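Local coordinates for protein alpha-fucosidase (Bifidobacterium bifidum, PDB 2EAB) that acts as a 1,2-alpha-L-fucosidase of glycoside hydrolase family 95, whose catalytic portion, described here, probably removes alpha-1,2-linked L-fucose from glycans, at residues Thr413-Asp418 against His761-Ile766; Leu571-Asn576 against Trp653-Ala658; Gly844-Val849 against Leu881-Thr886. One frame throughout, in Å; residues are numbered along the deposited sequence.

Contact 1: residues Thr413-Asp418 against His761-Ile766; sequences TPWGSD and HAPFQI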
ATOM      1  N   THR A 413     -10.196 -16.963   2.552  1.00  6.67           N
ATOM      2  CA  THR A 413      -9.831 -15.550   2.611  1.00  6.73           C
ATOM      3  C   THR A 413      -9.570 -15.062   1.195  1.00  7.06           C
ATOM      4  O   THR A 413      -8.786 -15.675   0.476  1.00  6.41           O
ATOM      5  CB  THR A 413      -8.606 -15.364   3.512  1.00  6.86           C
ATOM      6  OG1 THR A 413      -8.974 -15.722   4.849  1.00  6.85           O
ATOM      7  CG2 THR A 413      -8.101 -13.929   3.492  1.00  7.26           C
ATOM      8  N   PRO A 414     -10.230 -13.958   0.783  1.00  7.29           N
ATOM      9  CA  PRO A 414     -10.143 -13.543  -0.620  1.00  7.46           C
ATOM     10  C   PRO A 414      -8.718 -13.168  -0.993  1.00  6.91           C
ATOM     11  O   PRO A 414      -8.084 -12.344  -0.317  1.00  7.18           O
ATOM     12  CB  PRO A 414     -11.069 -12.323  -0.687  1.00  7.88           C
ATOM     13  CG  PRO A 414     -11.133 -11.814   0.711  1.00  8.07           C
ATOM     14  CD  PRO A 414     -11.061 -13.033   1.577  1.00  7.74           C
ATOM     15  N   TRP A 415      -8.216 -13.799  -2.052  1.00  6.68           N
ATOM     16  CA  TRP A 415      -6.835 -13.611  -2.509  1.00  6.56           C
ATOM     17  C   TRP A 415      -5.823 -13.838  -1.386  1.00  6.48           C
ATOM     18  O   TRP A 415      -4.721 -13.289  -1.416  1.00  6.41           O
ATOM     19  CB  TRP A 415      -6.627 -12.234  -3.162  1.00  6.97           C
ATOM     20  CG  TRP A 415      -7.598 -11.921  -4.255  1.00  7.80           C
ATOM     21  CD1 TRP A 415      -7.583 -12.401  -5.530  1.00  8.67           C
ATOM     22  CD2 TRP A 415      -8.732 -11.048  -4.168  1.00  7.65           C
ATOM     23  NE1 TRP A 415      -8.647 -11.887  -6.243  1.00  8.97           N
ATOM     24  CE2 TRP A 415      -9.364 -11.051  -5.430  1.00  8.72           C
ATOM     25  CE3 TRP A 415      -9.274 -10.264  -3.141  1.00  7.87           C
ATOM     26  CZ2 TRP A 415     -10.520 -10.299  -5.695  1.00  8.88           C
ATOM     27  CZ3 TRP A 415     -10.425  -9.518  -3.406  1.00  8.68           C
ATOM     28  CH2 TRP A 415     -11.029  -9.540  -4.674  1.00  9.05           C
ATOM     29  N   GLY A 416      -6.210 -14.648  -0.401  1.00  6.30           N
ATOM     30  CA  GLY A 416      -5.349 -14.970   0.731  1.00  6.18           C
ATOM     31  C   GLY A 416      -4.948 -13.809   1.623  1.00  5.73           C
ATOM     32  O   GLY A 416      -4.083 -13.967   2.476  1.00  5.66           O
ATOM     33  N   SER A 417      -5.580 -12.649   1.431  1.00  5.55           N
ATOM     34  CA  SER A 417      -5.154 -11.389   2.065  1.00  5.73           C
ATOM     35  C   SER A 417      -3.634 -11.236   1.943  1.00  5.29           C
ATOM     36  O   SER A 417      -2.937 -10.887   2.898  1.00  5.77           O
ATOM     37  CB  SER A 417      -5.625 -11.307   3.521  1.00  5.91           C
ATOM     38  OG  SER A 417      -5.379 -10.012   4.052  1.00  6.33           O
ATOM     39  N   ASP A 418      -3.141 -11.504   0.740  1.00  5.47           N
ATOM     40  CA  ASP A 418      -1.717 -11.697   0.507  1.00  5.30           C
ATOM     41  C   ASP A 418      -0.984 -10.408   0.111  1.00  5.34           C
ATOM     42  O   ASP A 418      -1.481  -9.295   0.323  1.00  5.56           O
ATOM     43  CB  ASP A 418      -1.492 -12.849  -0.503  1.00  5.76           C
ATOM     44  CG  ASP A 418      -1.925 -12.505  -1.927  1.00  5.62           C
ATOM     45  OD1 ASP A 418      -2.298 -11.343  -2.167  1.00  5.84           O
ATOM     46  OD2 ASP A 418      -1.873 -13.391  -2.811  1.00  5.76           O
ATOM     47  N   HIS A 761     -13.870  -3.697  -2.893  1.00  7.57           N
ATOM     48  CA  HIS A 761     -13.704  -4.154  -4.261  1.00  7.97           C
ATOM     49  C   HIS A 761     -15.020  -4.588  -4.962  1.00  7.89           C
ATOM     50  O   HIS A 761     -15.154  -4.321  -6.147  1.00  8.06           O
ATOM     51  CB  HIS A 761     -12.616  -5.246  -4.290  1.00  8.10           C
ATOM     52  CG  HIS A 761     -12.336  -5.822  -5.642  1.00  8.10           C
ATOM     53  ND1 HIS A 761     -13.111  -6.816  -6.203  1.00  8.46           N
ATOM     54  CD2 HIS A 761     -11.331  -5.588  -6.521  1.00  8.22           C
ATOM     55  CE1 HIS A 761     -12.610  -7.148  -7.380  1.00  9.29           C
ATOM     56  NE2 HIS A 761     -11.528  -6.421  -7.595  1.00  9.75           N
ATOM     57  N   ALA A 762     -15.985  -5.263  -4.319  1.00  8.02           N
ATOM     58  CA  ALA A 762     -15.950  -5.882  -2.996  1.00  7.79           C
ATOM     59  C   ALA A 762     -15.154  -7.191  -3.069  1.00  7.49           C
ATOM     60  O   ALA A 762     -14.915  -7.707  -4.162  1.00  7.75           O
ATOM     61  CB  ALA A 762     -17.381  -6.171  -2.548  1.00  8.16           C
ATOM     62  N   PRO A 763     -14.746  -7.749  -1.912  1.00  7.23           N
ATOM     63  CA  PRO A 763     -14.938  -7.320  -0.535  1.00  7.01           C
ATOM     64  C   PRO A 763     -13.934  -6.238  -0.122  1.00  6.72           C
ATOM     65  O   PRO A 763     -13.282  -5.628  -0.980  1.00  6.78           O
ATOM     66  CB  PRO A 763     -14.698  -8.612   0.242  1.00  6.86           C
ATOM     67  CG  PRO A 763     -13.633  -9.293  -0.545  1.00  7.57           C
ATOM     68  CD  PRO A 763     -13.994  -9.019  -1.983  1.00  7.56           C
ATOM     69  N   PHE A 764     -13.826  -6.003   1.181  1.00  6.82           N
ATOM     70  CA  PHE A 764     -12.841  -5.072   1.734  1.00  6.75           C
ATOM     71  C   PHE A 764     -11.464  -5.341   1.149  1.00  6.55           C
ATOM     72  O   PHE A 764     -10.982  -6.479   1.192  1.00  6.60           O
ATOM     73  CB  PHE A 764     -12.801  -5.212   3.262  1.00  7.23           C
ATOM     74  CG  PHE A 764     -11.541  -4.681   3.919  1.00  7.13           C
ATOM     75  CD1 PHE A 764     -11.062  -3.398   3.663  1.00  6.86           C
ATOM     76  CD2 PHE A 764     -10.871  -5.467   4.843  1.00  7.38           C
ATOM     77  CE1 PHE A 764      -9.906  -2.928   4.301  1.00  7.51           C
ATOM     78  CE2 PHE A 764      -9.729  -5.003   5.490  1.00  7.30           C
ATOM     79  CZ  PHE A 764      -9.241  -3.734   5.216  1.00  7.35           C
ATOM     80  N   GLN A 765     -10.861  -4.286   0.600  1.00  6.18           N
ATOM     81  CA  GLN A 765      -9.487  -4.288   0.104  1.00  5.97           C
ATOM     82  C   GLN A 765      -8.895  -2.947   0.499  1.00  5.82           C
ATOM     83  O   GLN A 765      -9.439  -1.899   0.145  1.00  5.99           O
ATOM     84  CB  GLN A 765      -9.462  -4.448  -1.419  1.00  6.25           C
ATOM     85  CG  GLN A 765      -9.859  -5.838  -1.902  1.00  6.43           C
ATOM     86  CD  GLN A 765      -8.841  -6.894  -1.529  1.00  6.45           C
ATOM     87  OE1 GLN A 765      -9.031  -7.658  -0.575  1.00  8.34           O
ATOM     88  NE2 GLN A 765      -7.755  -6.943  -2.276  1.00  5.67           N
ATOM     89  N   ILE A 766      -7.800  -2.968   1.244  1.00  5.65           N
ATOM     90  CA  ILE A 766      -7.250  -1.731   1.797  1.00  5.78           C
ATOM     91  C   ILE A 766      -6.567  -0.848   0.747  1.00  5.59           C
ATOM     92  O   ILE A 766      -6.403   0.365   0.947  1.00  6.00           O
ATOM     93  CB  ILE A 766      -6.295  -2.036   2.974  1.00  5.66           C
ATOM     94  CG1 ILE A 766      -6.207  -0.847   3.937  1.00  6.43           C
ATOM     95  CG2 ILE A 766      -4.926  -2.514   2.472  1.00  5.79           C
ATOM     96  CD1 ILE A 766      -5.578  -1.187   5.279  1.00  6.83           C
TER
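The indole of Trp415 pushes the outer edge of its six-membered ring against one face of the His761 imidazole, a T-shaped (edge-to-face) pair that joins two loops of the family 95 catalytic domain, which has the (alpha/alpha)6-barrel fold. The ring centroids lie 5.1 Å apart and the planes meet at 70°. Trp415 CH2 does the touching, 3.8 Å from His761 ND1 and displaced toward the rim of the imidazole rather than over its middle. The imidazole is held in this attitude from its own loop: CG lies anti to the backbone N (chi1 180°), and ND1 donates to Ala762 O at 2.9 Å, with the donor well above the carbonyl plane. Two successive cis peptides, before Ala762 and before Pro763, bend this loop, and His761 N bonds Pro763 O across it.

On the other side of the contact, Trp415, Gly416 and Ser417 all take left-handed backbone conformations, and the compact turn presents the indole and the Pro414 ring together. Gln765 comes in obliquely to the indole, its CD 3.6 Å from Trp415 CZ3. Pro763 CD also approaches at a slant, 3.9 Å from Trp415 CZ3. Outside the pair, His420 makes a further edge-to-face contact with Trp415, and Gln48 of helix 42-50 bonds Phe764 N. Beside the aromatic pair the two prolines slide past one another in opposite directions, Pro414 CG meeting Pro763 CG at 3.8 Å.

Contact 2: residues Leu571-Asn576 against Trp653-Ala658; sequences LGTDGN and WYFEGA
Thr573 touches two aromatic side chains with its two branches: OG1 comes to the edge of the Trp653 indole, 3.7 Å from CD1, and CG2 packs 3.7 Å from Phe655 CE2. Farther along, Asn576 C approaches the Tyr654 ring obliquely, 3.5 Å from Tyr654 CE2. No direct hydrogen bond crosses the contact; two waters do that work. The first donates to Thr573 OG1 at 2.7 Å and accepts from Asn576 ND2 and, weakly, from Trp653 NE1. The second joins Gly575 O to Tyr654 N, each at 2.8 Å. Gly575 O is therefore gripped twice, since Thr573 OG1 also donates to it at 2.7 Å; a chi1 of 65° sets that hydroxyl between the backbone N and the carbonyl carbon.

In the next shell, Tyr654 OH bonds Pro641 O, and the type I turn Trp653-Glu656 closes through Glu656 N to Trp653 O. Asp574 is held by Thr559, His548 and Gly551. Thr573 belongs to edge strand 572-574, paired with strand 558-565 in a small antiparallel sheet, while Asn576 N-caps helix 577-596 through OD1 to Glu579 N, so the loop 653-658 packs where that sheet passes into the helix.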
ATOM      1  N   LEU A 571      -2.618 -13.446 -24.856  1.00 10.13           N
ATOM      2  CA  LEU A 571      -1.841 -13.903 -23.709  1.00 11.38           C
ATOM      3  C   LEU A 571      -0.347 -13.583 -23.798  1.00 10.89           C
ATOM      4  O   LEU A 571       0.291 -13.278 -22.787  1.00 11.37           O
ATOM      5  CB  LEU A 571      -2.028 -15.412 -23.557  1.00 11.85           C
ATOM      6  CG  LEU A 571      -2.417 -16.022 -22.210  1.00 14.45           C
ATOM      7  CD1 LEU A 571      -3.476 -15.189 -21.494  1.00 15.44           C
ATOM      8  CD2 LEU A 571      -2.922 -17.435 -22.437  1.00 13.04           C
ATOM      9  N   GLY A 572       0.211 -13.663 -25.002  1.00 10.24           N
ATOM     10  CA  GLY A 572       1.647 -13.515 -25.185  1.00 10.16           C
ATOM     11  C   GLY A 572       1.982 -12.765 -26.452  1.00  9.71           C
ATOM     12  O   GLY A 572       1.915 -13.320 -27.547  1.00 10.59           O
ATOM     13  N   THR A 573       2.322 -11.491 -26.296  1.00  8.92           N
ATOM     14  CA  THR A 573       2.765 -10.657 -27.410  1.00  8.83           C
ATOM     15  C   THR A 573       4.251 -10.335 -27.255  1.00  8.30           C
ATOM     16  O   THR A 573       4.873 -10.689 -26.246  1.00  8.12           O
ATOM     17  CB  THR A 573       1.949  -9.348 -27.512  1.00  8.95           C
ATOM     18  OG1 THR A 573       2.189  -8.534 -26.357  1.00  9.05           O
ATOM     19  CG2 THR A 573       0.460  -9.642 -27.609  1.00  9.52           C
ATOM     20  N   ASP A 574       4.815  -9.671 -28.261  1.00  8.15           N
ATOM     21  CA  ASP A 574       6.224  -9.308 -28.241  1.00  7.95           C
ATOM     22  C   ASP A 574       6.397  -8.019 -27.440  1.00  7.73           C
ATOM     23  O   ASP A 574       6.435  -6.913 -27.988  1.00  7.75           O
ATOM     24  CB  ASP A 574       6.753  -9.173 -29.670  1.00  8.40           C
ATOM     25  CG  ASP A 574       8.265  -9.160 -29.742  1.00  8.72           C
ATOM     26  OD1 ASP A 574       8.935  -8.971 -28.702  1.00  8.67           O
ATOM     27  OD2 ASP A 574       8.791  -9.352 -30.859  1.00 10.16           O
ATOM     28  N   GLY A 575       6.484  -8.182 -26.124  1.00  7.58           N
ATOM     29  CA  GLY A 575       6.472  -7.057 -25.207  1.00  7.57           C
ATOM     30  C   GLY A 575       5.128  -6.362 -25.208  1.00  7.24           C
ATOM     31  O   GLY A 575       4.188  -6.782 -25.889  1.00  7.40           O
ATOM     32  N   ASN A 576       5.042  -5.288 -24.436  1.00  6.90           N
ATOM     33  CA  ASN A 576       3.877  -4.411 -24.421  1.00  6.75           C
ATOM     34  C   ASN A 576       4.222  -3.141 -23.655  1.00  6.58           C
ATOM     35  O   ASN A 576       5.274  -3.049 -23.025  1.00  6.29           O
ATOM     36  CB  ASN A 576       2.610  -5.108 -23.877  1.00  6.92           C
ATOM     37  CG  ASN A 576       2.774  -5.641 -22.461  1.00  6.79           C
ATOM     38  OD1 ASN A 576       3.527  -5.097 -21.645  1.00  7.51           O
ATOM     39  ND2 ASN A 576       2.042  -6.709 -22.155  1.00  7.37           N
ATOM     40  N   TRP A 653      -0.404  -2.141 -27.091  1.00  7.33           N
ATOM     41  CA  TRP A 653       0.477  -3.108 -27.747  1.00  7.82           C
ATOM     42  C   TRP A 653       1.176  -2.450 -28.921  1.00  7.88           C
ATOM     43  O   TRP A 653       0.618  -1.554 -29.556  1.00  7.80           O
ATOM     44  CB  TRP A 653      -0.310  -4.316 -28.256  1.00  8.10           C
ATOM     45  CG  TRP A 653      -1.034  -5.043 -27.179  1.00  8.51           C
ATOM     46  CD1 TRP A 653      -0.540  -6.038 -26.377  1.00  8.45           C
ATOM     47  CD2 TRP A 653      -2.381  -4.823 -26.763  1.00  8.32           C
ATOM     48  NE1 TRP A 653      -1.505  -6.452 -25.491  1.00  8.33           N
ATOM     49  CE2 TRP A 653      -2.648  -5.725 -25.709  1.00  8.33           C
ATOM     50  CE3 TRP A 653      -3.400  -3.955 -27.186  1.00  8.26           C
ATOM     51  CZ2 TRP A 653      -3.886  -5.778 -25.067  1.00  8.63           C
ATOM     52  CZ3 TRP A 653      -4.627  -4.012 -26.552  1.00  9.07           C
ATOM     53  CH2 TRP A 653      -4.862  -4.918 -25.504  1.00  9.07           C
ATOM     54  N   TYR A 654       2.379  -2.908 -29.231  1.00  8.27           N
ATOM     55  CA  TYR A 654       3.153  -2.290 -30.312  1.00  8.72           C
ATOM     56  C   TYR A 654       2.647  -2.623 -31.710  1.00  9.30           C
ATOM     57  O   TYR A 654       3.009  -1.939 -32.671  1.00 10.05           O
ATOM     58  CB  TYR A 654       4.665  -2.537 -30.130  1.00  8.76           C
ATOM     59  CG  TYR A 654       5.125  -1.928 -28.834  1.00  8.69           C
ATOM     60  CD1 TYR A 654       5.029  -0.550 -28.634  1.00  9.18           C
ATOM     61  CD2 TYR A 654       5.577  -2.718 -27.778  1.00  8.71           C
ATOM     62  CE1 TYR A 654       5.395   0.030 -27.428  1.00  9.33           C
ATOM     63  CE2 TYR A 654       5.947  -2.144 -26.564  1.00  8.51           C
ATOM     64  CZ  TYR A 654       5.851  -0.773 -26.397  1.00  8.30           C
ATOM     65  OH  TYR A 654       6.205  -0.216 -25.191  1.00  8.23           O
ATOM     66  N   PHE A 655       1.794  -3.640 -31.826  1.00  9.33           N
ATOM     67  CA  PHE A 655       1.129  -3.917 -33.105  1.00  9.75           C
ATOM     68  C   PHE A 655      -0.174  -3.131 -33.320  1.00  9.81           C
ATOM     69  O   PHE A 655      -0.829  -3.271 -34.358  1.00 10.17           O
ATOM     70  CB  PHE A 655       0.935  -5.430 -33.360  1.00 10.09           C
ATOM     71  CG  PHE A 655       0.168  -6.178 -32.283  1.00 10.56           C
ATOM     72  CD1 PHE A 655      -0.971  -5.650 -31.679  1.00 11.23           C
ATOM     73  CD2 PHE A 655       0.569  -7.462 -31.924  1.00 12.74           C
ATOM     74  CE1 PHE A 655      -1.670  -6.372 -30.709  1.00 11.72           C
ATOM     75  CE2 PHE A 655      -0.120  -8.188 -30.960  1.00 12.92           C
ATOM     76  CZ  PHE A 655      -1.240  -7.642 -30.350  1.00 12.23           C
ATOM     77  N   GLU A 656      -0.539  -2.302 -32.344  1.00  9.90           N
ATOM     78  CA  GLU A 656      -1.785  -1.542 -32.377  1.00  9.90           C
ATOM     79  C   GLU A 656      -1.747  -0.408 -33.405  1.00  9.97           C
ATOM     80  O   GLU A 656      -0.704   0.205 -33.629  1.00 10.30           O
ATOM     81  CB  GLU A 656      -2.047  -0.986 -30.976  1.00  9.83           C
ATOM     82  CG  GLU A 656      -3.349  -0.236 -30.766  1.00 10.11           C
ATOM     83  CD  GLU A 656      -3.558   0.133 -29.307  1.00  9.75           C
ATOM     84  OE1 GLU A 656      -4.202   1.167 -29.036  1.00 10.29           O
ATOM     85  OE2 GLU A 656      -3.067  -0.610 -28.425  1.00  8.88           O
ATOM     86  N   GLY A 657      -2.892  -0.149 -34.034  1.00 10.15           N
ATOM     87  CA  GLY A 657      -3.056   1.010 -34.915  1.00 10.52           C
ATOM     88  C   GLY A 657      -4.030   1.962 -34.253  1.00 10.63           C
ATOM     89  O   GLY A 657      -3.658   2.723 -33.352  1.00 10.80           O
ATOM     90  N   ALA A 658      -5.284   1.915 -34.693  1.00 10.60           N
ATOM     91  CA  ALA A 658      -6.367   2.577 -33.986  1.00 10.68           C
ATOM     92  C   ALA A 658      -6.644   1.819 -32.690  1.00 10.85           C
ATOM     93  O   ALA A 658      -6.205   0.676 -32.522  1.00 10.80           O
ATOM     94  CB  ALA A 658      -7.614   2.632 -34.853  1.00 10.96           C
TER
HETATM   95  O   HOH W   1       0.632  -8.212 -24.187  1.00  7.86           O
HETATM   96  O   HOH W   2       2.919  -5.315 -27.870  1.00  9.32           O

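Contact 3: residues Gly844-Val849 against Leu881-Thr886; sequences GKQAAV and LLVFDT
Strands 847-849 and 881-884 run antiparallel, their axes 4.5 Å apart at closest and their directions 169° apart, with Ala847-Phe884 and Val849-Leu882 as hydrogen-bonded pairs and Ala848-Val883 as the non-hydrogen-bonded pair between them. They are neighbouring strands of a mixed sheet in the family 95 C-terminal domain, one face of which packs on Leu839 of strand 833-841 in another sheet, as in a beta sandwich. Four backbone bonds hold the pair, among them Ala847 N to Phe884 O at 2.8 Å.

On the buried face that meets Leu839, a chi1 of 54° tucks Phe884 CG in over its own main chain, and the end of the ring comes nearer the partner strand. Ala847 CB sits over the centre of one ring face, 3.6 Å from the centroid, in a CH-pi contact. Val849 CG2 approaches the ring obliquely at CE2, and Tyr892 meets it from another strand. The opposite face carries Ala848 and Val883, with Tyr795 touching both; here Ala848 CB lies 4.0 Å from Leu881 CD1.

Toward the exposed end, the Gln846 side chain, extended beyond CG, passes Val883 at a slant, NE2 lying 3.4 Å from CG1, and a water that accepts from Gln846 NE2 donates to Asp885 OD1. Just beyond the strands, the hydroxyl of Thr886, which also bonds Ser841 OG, ties the two segments together: OG1 donates to Lys845 O at 2.6 Å from above the carbonyl plane.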
ATOM      1  N   GLY A 844      18.372  20.931   1.847  1.00  8.03           N
ATOM      2  CA  GLY A 844      19.117  22.017   1.201  1.00  8.16           C
ATOM      3  C   GLY A 844      19.259  21.901  -0.308  1.00  8.21           C
ATOM      4  O   GLY A 844      20.141  22.528  -0.903  1.00  8.40           O
ATOM      5  N   LYS A 845      18.397  21.113  -0.945  1.00  8.69           N
ATOM      6  CA  LYS A 845      18.450  20.978  -2.395  1.00  8.81           C
ATOM      7  C   LYS A 845      17.892  22.229  -3.072  1.00  8.72           C
ATOM      8  O   LYS A 845      17.088  22.953  -2.490  1.00  8.36           O
ATOM      9  CB  LYS A 845      17.698  19.721  -2.855  1.00  9.32           C
ATOM     10  CG  LYS A 845      18.181  18.403  -2.209  1.00 10.88           C
ATOM     11  CD  LYS A 845      19.653  18.083  -2.507  1.00 13.56           C
ATOM     12  CE  LYS A 845      20.219  17.009  -1.567  1.00 14.12           C
ATOM     13  NZ  LYS A 845      19.610  15.653  -1.734  1.00 17.22           N
ATOM     14  N   GLN A 846      18.329  22.481  -4.301  1.00  8.66           N
ATOM     15  CA  GLN A 846      17.791  23.587  -5.076  1.00  9.08           C
ATOM     16  C   GLN A 846      16.273  23.479  -5.157  1.00  8.51           C
ATOM     17  O   GLN A 846      15.744  22.400  -5.427  1.00  8.88           O
ATOM     18  CB  GLN A 846      18.365  23.571  -6.484  1.00  9.63           C
ATOM     19  CG  GLN A 846      17.865  24.713  -7.337  1.00 10.70           C
ATOM     20  CD  GLN A 846      18.351  24.634  -8.760  1.00 11.32           C
ATOM     21  OE1 GLN A 846      18.113  23.650  -9.466  1.00 12.07           O
ATOM     22  NE2 GLN A 846      19.034  25.674  -9.195  1.00 11.12           N
ATOM     23  N   ALA A 847      15.590  24.592  -4.904  1.00  8.18           N
ATOM     24  CA  ALA A 847      14.145  24.658  -5.084  1.00  8.02           C
ATOM     25  C   ALA A 847      13.787  25.079  -6.502  1.00  7.63           C
ATOM     26  O   ALA A 847      14.409  25.977  -7.070  1.00  7.71           O
ATOM     27  CB  ALA A 847      13.512  25.592  -4.076  1.00  8.21           C
ATOM     28  N   ALA A 848      12.788  24.407  -7.066  1.00  7.59           N
ATOM     29  CA  ALA A 848      12.234  24.751  -8.366  1.00  7.91           C
ATOM     30  C   ALA A 848      10.738  24.534  -8.222  1.00  7.63           C
ATOM     31  O   ALA A 848      10.285  23.394  -8.055  1.00  8.37           O
ATOM     32  CB  ALA A 848      12.827  23.876  -9.461  1.00  8.14           C
ATOM     33  N   VAL A 849       9.984  25.631  -8.228  1.00  7.73           N
ATOM     34  CA  VAL A 849       8.587  25.606  -7.814  1.00  7.68           C
ATOM     35  C   VAL A 849       7.656  26.106  -8.915  1.00  7.05           C
ATOM     36  O   VAL A 849       7.775  27.253  -9.369  1.00  7.04           O
ATOM     37  CB  VAL A 849       8.373  26.443  -6.525  1.00  7.71           C
ATOM     38  CG1 VAL A 849       6.936  26.334  -6.051  1.00  8.74           C
ATOM     39  CG2 VAL A 849       9.332  25.997  -5.425  1.00  8.47           C
ATOM     40  N   LEU A 881       8.665  28.445 -13.479  1.00  8.88           N
ATOM     41  CA  LEU A 881       9.120  28.043 -12.152  1.00  8.66           C
ATOM     42  C   LEU A 881       9.861  29.184 -11.476  1.00  8.64           C
ATOM     43  O   LEU A 881      10.517  29.999 -12.138  1.00  8.73           O
ATOM     44  CB  LEU A 881      10.081  26.855 -12.222  1.00  8.96           C
ATOM     45  CG  LEU A 881       9.758  25.602 -13.025  1.00  8.99           C
ATOM     46  CD1 LEU A 881      10.893  24.618 -12.844  1.00 10.04           C
ATOM     47  CD2 LEU A 881       8.450  24.974 -12.592  1.00  9.51           C
ATOM     48  N   LEU A 882       9.755  29.221 -10.151  1.00  8.14           N
ATOM     49  CA  LEU A 882      10.664  29.983  -9.305  1.00  8.84           C
ATOM     50  C   LEU A 882      11.797  29.063  -8.889  1.00  8.64           C
ATOM     51  O   LEU A 882      11.555  27.977  -8.354  1.00  8.60           O
ATOM     52  CB  LEU A 882       9.935  30.480  -8.061  1.00  9.02           C
ATOM     53  CG  LEU A 882       8.967  31.643  -8.265  1.00 10.34           C
ATOM     54  CD1 LEU A 882       7.957  31.702  -7.133  1.00 11.77           C
ATOM     55  CD2 LEU A 882       9.726  32.965  -8.381  1.00 11.93           C
ATOM     56  N   VAL A 883      13.028  29.489  -9.143  1.00  8.63           N
ATOM     57  CA  VAL A 883      14.204  28.679  -8.856  1.00  9.00           C
ATOM     58  C   VAL A 883      15.092  29.416  -7.868  1.00  9.11           C
ATOM     59  O   VAL A 883      15.500  30.555  -8.120  1.00  9.42           O
ATOM     60  CB  VAL A 883      14.999  28.354 -10.147  1.00  9.15           C
ATOM     61  CG1 VAL A 883      16.241  27.527  -9.830  1.00  9.90           C
ATOM     62  CG2 VAL A 883      14.115  27.618 -11.150  1.00  9.98           C
ATOM     63  N   PHE A 884      15.401  28.770  -6.749  1.00  8.88           N
ATOM     64  CA  PHE A 884      16.211  29.399  -5.710  1.00  8.92           C
ATOM     65  C   PHE A 884      16.995  28.393  -4.894  1.00  8.82           C
ATOM     66  O   PHE A 884      16.595  27.232  -4.764  1.00  8.71           O
ATOM     67  CB  PHE A 884      15.369  30.323  -4.810  1.00  8.93           C
ATOM     68  CG  PHE A 884      14.147  29.673  -4.196  1.00  9.00           C
ATOM     69  CD1 PHE A 884      14.166  29.241  -2.871  1.00  8.76           C
ATOM     70  CD2 PHE A 884      12.967  29.534  -4.925  1.00  8.77           C
ATOM     71  CE1 PHE A 884      13.031  28.666  -2.289  1.00  9.51           C
ATOM     72  CE2 PHE A 884      11.835  28.952  -4.354  1.00  9.63           C
ATOM     73  CZ  PHE A 884      11.865  28.523  -3.035  1.00  9.35           C
ATOM     74  N   ASP A 885      18.130  28.839  -4.370  1.00  8.55           N
ATOM     75  CA  ASP A 885      18.910  28.048  -3.431  1.00  8.53           C
ATOM     76  C   ASP A 885      18.156  27.901  -2.128  1.00  8.49           C
ATOM     77  O   ASP A 885      17.401  28.784  -1.736  1.00  8.53           O
ATOM     78  CB  ASP A 885      20.248  28.728  -3.132  1.00  8.69           C
ATOM     79  CG  ASP A 885      21.170  28.779  -4.335  1.00  9.42           C
ATOM     80  OD1 ASP A 885      20.993  27.991  -5.288  1.00 11.08           O
ATOM     81  OD2 ASP A 885      22.089  29.623  -4.319  1.00 10.86           O
ATOM     82  N   THR A 886      18.373  26.778  -1.454  1.00  8.50           N
ATOM     83  CA  THR A 886      17.850  26.609  -0.108  1.00  8.48           C
ATOM     84  C   THR A 886      18.923  26.087   0.833  1.00  8.84           C
ATOM     85  O   THR A 886      19.982  25.615   0.405  1.00  9.15           O
ATOM     86  CB  THR A 886      16.643  25.638  -0.041  1.00  8.49           C
ATOM     87  OG1 THR A 886      17.095  24.292  -0.209  1.00  7.92           O
ATOM     88  CG2 THR A 886      15.574  25.975  -1.072  1.00  8.39           C
TER
HETATM   89  O   HOH W   3      19.547  28.008  -7.638  1.00 15.43           O

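Contacts 1 and 2 both belong to the family 95 catalytic domain, and contact 2 is nested along the chain inside the long loop that contact 1 closes. Their centres are 31 Å apart and their nearest atoms about 16 Å, so they do not touch. Contact 1 lies deeper, 13 Å from the centre of the chain, where a loop preceding strand 419-420 meets the one preceding helix 767-780; contact 2 lies further out, beside helix 577-596. Contact 3 follows both in sequence, its centre 42 to 43 Å from the other two. Each contact thus holds together a separate region: loops of the helical catalytic domain, its small peripheral sheet, and the beta-rich C-terminal domain.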